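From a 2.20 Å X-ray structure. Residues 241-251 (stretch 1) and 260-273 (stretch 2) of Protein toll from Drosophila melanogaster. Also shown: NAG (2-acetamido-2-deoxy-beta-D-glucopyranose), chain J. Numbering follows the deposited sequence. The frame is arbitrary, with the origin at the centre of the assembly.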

# COMPACT_ATOMS: atom_id res chain seq x y z
N LEU A 241 -25.95 14.70 34.11
CA LEU A 241 -26.09 14.27 32.71
C LEU A 241 -26.58 12.84 32.66
O LEU A 241 -25.90 11.97 32.14
CB LEU A 241 -24.74 14.39 31.99
CG LEU A 241 -24.17 15.80 31.88
CD1 LEU A 241 -22.74 15.81 31.36
CD2 LEU A 241 -25.06 16.66 30.98
N THR A 242 -27.78 12.59 33.19
CA THR A 242 -28.25 11.21 33.36
C THR A 242 -28.58 10.51 32.05
O THR A 242 -28.58 9.28 32.00
CB THR A 242 -29.45 11.13 34.31
OG1 THR A 242 -30.48 12.02 33.86
CG2 THR A 242 -29.03 11.51 35.72
N ASN A 243 -28.87 11.27 31.00
CA ASN A 243 -29.20 10.69 29.71
C ASN A 243 -28.05 10.73 28.69
O ASN A 243 -28.23 10.38 27.52
CB ASN A 243 -30.45 11.36 29.13
CG ASN A 243 -31.71 10.99 29.91
OD1 ASN A 243 -31.88 9.85 30.32
ND2 ASN A 243 -32.58 11.97 30.12
N VAL A 244 -26.87 11.17 29.11
CA VAL A 244 -25.75 11.29 28.18
C VAL A 244 -25.35 9.93 27.59
O VAL A 244 -25.32 8.92 28.30
CB VAL A 244 -24.55 12.03 28.81
CG1 VAL A 244 -23.80 11.15 29.85
CG2 VAL A 244 -23.61 12.52 27.73
N THR A 245 -25.11 9.89 26.29
CA THR A 245 -24.69 8.66 25.62
C THR A 245 -23.26 8.72 25.06
O THR A 245 -22.65 7.69 24.79
CB THR A 245 -25.64 8.30 24.48
OG1 THR A 245 -25.48 9.25 23.42
CG2 THR A 245 -27.11 8.28 24.98
N ASP A 246 -22.75 9.92 24.82
CA ASP A 246 -21.39 10.06 24.28
C ASP A 246 -20.61 11.10 25.08
O ASP A 246 -21.06 12.24 25.25
CB ASP A 246 -21.39 10.48 22.79
CG ASP A 246 -21.93 9.40 21.85
OD1 ASP A 246 -23.04 8.87 22.10
OD2 ASP A 246 -21.25 9.07 20.85
N ILE A 247 -19.44 10.70 25.54
CA ILE A 247 -18.56 11.58 26.26
C ILE A 247 -17.17 11.56 25.65
O ILE A 247 -16.59 10.48 25.44
CB ILE A 247 -18.48 11.20 27.75
CG1 ILE A 247 -19.83 11.47 28.43
CG2 ILE A 247 -17.40 11.97 28.43
CD1 ILE A 247 -19.91 11.01 29.90
N ASN A 248 -16.64 12.74 25.34
CA ASN A 248 -15.28 12.83 24.85
C ASN A 248 -14.36 13.60 25.80
O ASN A 248 -14.53 14.80 25.99
CB ASN A 248 -15.22 13.42 23.43
CG ASN A 248 -13.84 13.24 22.78
OD1 ASN A 248 -12.92 12.71 23.39
ND2 ASN A 248 -13.71 13.67 21.53
N LEU A 249 -13.38 12.89 26.36
CA LEU A 249 -12.44 13.44 27.32
C LEU A 249 -11.02 13.51 26.76
O LEU A 249 -10.07 13.69 27.53
CB LEU A 249 -12.39 12.56 28.56
CG LEU A 249 -13.70 12.31 29.32
CD1 LEU A 249 -13.46 11.40 30.54
CD2 LEU A 249 -14.33 13.62 29.76
N SER A 250 -10.88 13.37 25.43
CA SER A 250 -9.57 13.22 24.80
C SER A 250 -8.67 14.46 24.94
O SER A 250 -9.12 15.54 25.30
CB SER A 250 -9.71 12.87 23.31
OG SER A 250 -10.42 11.66 23.11
N ALA A 251 -7.39 14.26 24.65
CA ALA A 251 -6.43 15.34 24.54
C ALA A 251 -6.41 16.24 25.77
O ALA A 251 -6.26 17.45 25.66
CB ALA A 251 -6.67 16.15 23.26
N GLY A 260 -15.85 5.79 39.91
CA GLY A 260 -17.24 6.22 39.93
C GLY A 260 -17.56 7.41 39.04
O GLY A 260 -18.65 7.97 39.13
N LEU A 261 -16.61 7.81 38.19
CA LEU A 261 -16.82 8.93 37.25
C LEU A 261 -18.07 8.80 36.37
O LEU A 261 -18.65 9.81 35.98
CB LEU A 261 -15.58 9.14 36.37
CG LEU A 261 -15.55 10.39 35.47
CD1 LEU A 261 -15.66 11.66 36.28
CD2 LEU A 261 -14.27 10.41 34.60
N PHE A 262 -18.49 7.57 36.05
CA PHE A 262 -19.67 7.40 35.20
C PHE A 262 -20.84 6.69 35.88
O PHE A 262 -21.76 6.24 35.20
CB PHE A 262 -19.33 6.68 33.89
CG PHE A 262 -18.20 7.31 33.13
CD1 PHE A 262 -18.30 8.62 32.68
CD2 PHE A 262 -17.04 6.61 32.89
CE1 PHE A 262 -17.26 9.21 32.00
CE2 PHE A 262 -15.99 7.20 32.20
CZ PHE A 262 -16.10 8.50 31.76
N ASP A 263 -20.80 6.60 37.20
CA ASP A 263 -21.81 5.86 37.95
C ASP A 263 -23.24 6.36 37.75
O ASP A 263 -24.17 5.58 37.84
CB ASP A 263 -21.48 5.85 39.45
CG ASP A 263 -20.47 4.79 39.81
OD1 ASP A 263 -19.75 4.30 38.90
OD2 ASP A 263 -20.39 4.44 41.01
N HIS A 264 -23.41 7.65 37.49
CA HIS A 264 -24.74 8.20 37.27
C HIS A 264 -25.10 8.33 35.79
O HIS A 264 -26.18 8.83 35.45
CB HIS A 264 -24.89 9.55 37.97
CG HIS A 264 -24.76 9.45 39.46
ND1 HIS A 264 -23.66 9.92 40.15
CD2 HIS A 264 -25.58 8.90 40.39
CE1 HIS A 264 -23.82 9.68 41.44
NE2 HIS A 264 -24.97 9.06 41.61
N ASN A 265 -24.21 7.88 34.92
CA ASN A 265 -24.43 7.95 33.49
C ASN A 265 -24.62 6.55 32.89
O ASN A 265 -23.71 6.01 32.25
CB ASN A 265 -23.26 8.65 32.82
CG ASN A 265 -22.80 9.87 33.59
OD1 ASN A 265 -21.83 9.81 34.34
ND2 ASN A 265 -23.52 10.98 33.43
N LYS A 266 -25.81 5.99 33.11
CA LYS A 266 -26.12 4.60 32.78
C LYS A 266 -26.73 4.40 31.39
O LYS A 266 -27.32 3.36 31.09
CB LYS A 266 -27.08 4.02 33.84
CG LYS A 266 -26.42 3.75 35.17
CD LYS A 266 -25.19 2.85 35.00
CE LYS A 266 -24.67 2.38 36.35
NZ LYS A 266 -23.27 1.91 36.26
N HIS A 267 -26.60 5.42 30.55
CA HIS A 267 -27.05 5.31 29.18
C HIS A 267 -25.88 5.50 28.24
O HIS A 267 -26.07 5.64 27.03
CB HIS A 267 -28.16 6.33 28.90
CG HIS A 267 -29.45 5.97 29.56
ND1 HIS A 267 -30.19 4.86 29.19
CD2 HIS A 267 -30.12 6.54 30.60
CE1 HIS A 267 -31.26 4.77 29.96
NE2 HIS A 267 -31.24 5.78 30.82
N LEU A 268 -24.67 5.51 28.80
CA LEU A 268 -23.46 5.69 28.00
C LEU A 268 -23.41 4.66 26.89
O LEU A 268 -23.64 3.47 27.11
CB LEU A 268 -22.19 5.56 28.86
CG LEU A 268 -21.73 6.75 29.69
CD1 LEU A 268 -20.47 6.37 30.49
CD2 LEU A 268 -21.46 7.95 28.80
N ASN A 269 -23.12 5.14 25.69
CA ASN A 269 -22.98 4.28 24.53
C ASN A 269 -21.53 4.30 23.99
O ASN A 269 -21.06 3.32 23.43
CB ASN A 269 -23.98 4.71 23.44
CG ASN A 269 -23.80 3.94 22.15
OD1 ASN A 269 -23.26 4.47 21.18
ND2 ASN A 269 -24.24 2.68 22.13
N GLU A 270 -20.84 5.42 24.17
CA GLU A 270 -19.48 5.56 23.66
C GLU A 270 -18.70 6.53 24.54
O GLU A 270 -19.20 7.61 24.87
CB GLU A 270 -19.47 6.06 22.19
CG GLU A 270 -18.09 6.53 21.69
CD GLU A 270 -17.92 6.48 20.15
OE1 GLU A 270 -16.78 6.67 19.67
OE2 GLU A 270 -18.92 6.26 19.43
N VAL A 271 -17.50 6.12 24.96
CA VAL A 271 -16.57 7.01 25.65
C VAL A 271 -15.23 7.03 24.91
O VAL A 271 -14.72 5.98 24.52
CB VAL A 271 -16.37 6.62 27.14
CG1 VAL A 271 -15.36 7.56 27.80
CG2 VAL A 271 -17.71 6.65 27.91
N ARG A 272 -14.69 8.24 24.71
CA ARG A 272 -13.38 8.45 24.10
C ARG A 272 -12.44 9.13 25.08
O ARG A 272 -12.72 10.24 25.57
CB ARG A 272 -13.50 9.31 22.85
CG ARG A 272 -14.17 8.65 21.67
CD ARG A 272 -14.55 9.70 20.63
NE ARG A 272 -15.35 9.12 19.55
CZ ARG A 272 -15.57 9.72 18.39
NH1 ARG A 272 -15.04 10.92 18.16
NH2 ARG A 272 -16.32 9.13 17.47
N LEU A 273 -11.33 8.46 25.40
CA LEU A 273 -10.23 9.10 26.09
C LEU A 273 -8.96 8.81 25.30
O LEU A 273 -8.18 7.92 25.64
CB LEU A 273 -10.10 8.63 27.55
CG LEU A 273 -9.30 9.59 28.44
CD1 LEU A 273 -9.74 9.56 29.89
CD2 LEU A 273 -7.80 9.36 28.37
C1 NAG J . -33.64 11.58 31.03
C2 NAG J . -34.77 10.65 30.60
C3 NAG J . -35.90 10.68 31.61
C4 NAG J . -35.35 10.29 32.98
C5 NAG J . -34.20 11.22 33.37
C6 NAG J . -33.54 10.84 34.67
C7 NAG J . -35.11 10.10 28.25
C8 NAG J . -35.64 10.55 26.92
N2 NAG J . -35.24 10.96 29.26
O3 NAG J . -36.93 9.79 31.21
O4 NAG J . -36.37 10.33 33.98
O5 NAG J . -33.18 11.21 32.35
O6 NAG J . -32.96 11.97 35.30
O7 NAG J . -34.59 8.99 28.40
O HOH W 1 -26.23 8.18 30.91
O HOH W 2 -28.37 7.24 33.98
O HOH W 3 -23.89 7.20 20.27
O HOH W 4 -12.61 12.57 19.02

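Two short parallel strands, 246-248 and 270-273, form the spine of this contact, and the backbone ladder sets which face each strand side chain takes. Thr 245 O accepts from both Asn 269 N (2.7 Å) and Glu 270 N (3.0 Å). Ile 247 N then donates to Glu 270 O (3.2 Å), Arg 272 N to Ile 247 O (3.0 Å), and Leu 249 N to Arg 272 O (2.8 Å). This alternation puts Ile 247 and Val 271 on one face of the sheet and Asp 246, Glu 270, Asn 248 and Arg 272 on the other.

The first face is apolar. Ile 247, with chi1 m and chi2 t, extends CD1 to 3.6 Å from Leu 268 CD2 and 3.8 Å from Phe 262 CE1. Leu 268 starts away from the other stretch, but its m,t rotamer brings its end back to meet the isoleucine. Leu 249, also m,t, sets CD1 near the plane of the Phe 262 ring, at its edge, 4.1 Å from CZ, and 4.2 Å from Leu 273 CD1. Branched aliphatic chains suit this buried space, where methyls from both stretches fill in around one ring.

On the polar face, charge is managed by pairing along a strand. Glu 270 is nearly extended (t,t), and Arg 272 leaves CB in m before running t,t; the two meet in a salt bridge, Arg 272 NE to Glu 270 OE1, 2.8 Å. Across the strands, like charges lie close together, Asp 246 OD2 to Glu 270 OE2 at 3.9 Å. Water 3 ties Asp 246 OD1 to Asn 269 OD1, donating to both at 2.6 and 2.9 Å. Asn 248, chi1 t, reaches OD1 forward along its own chain to accept from Ser 250 N (3.0 Å) and Ser 250 OG (2.7 Å), the serine being m; the amide thus braces the chain just after the strand.

Before the strands, the loops are joined by side chain and water. Asn 265 takes chi1 m, which carries its amide inward so that ND2 donates to Leu 241 O at 2.9 Å; that same carbonyl receives Val 244 N (3.3 Å) in the type I turn. Water 1 gives protons to Thr 242 O (2.8 Å) and Val 244 O (2.9 Å) and accepts from His 267 N (2.8 Å), bridging backbones that do not bond directly there.

Asn 243, chi1 m, carries the sugar, with ND2 bonded covalently to NAG C1 (1.5 Å). Thr 242, chi1 p, hydrogen-bonds through OG1 to NAG O6 (2.9 Å).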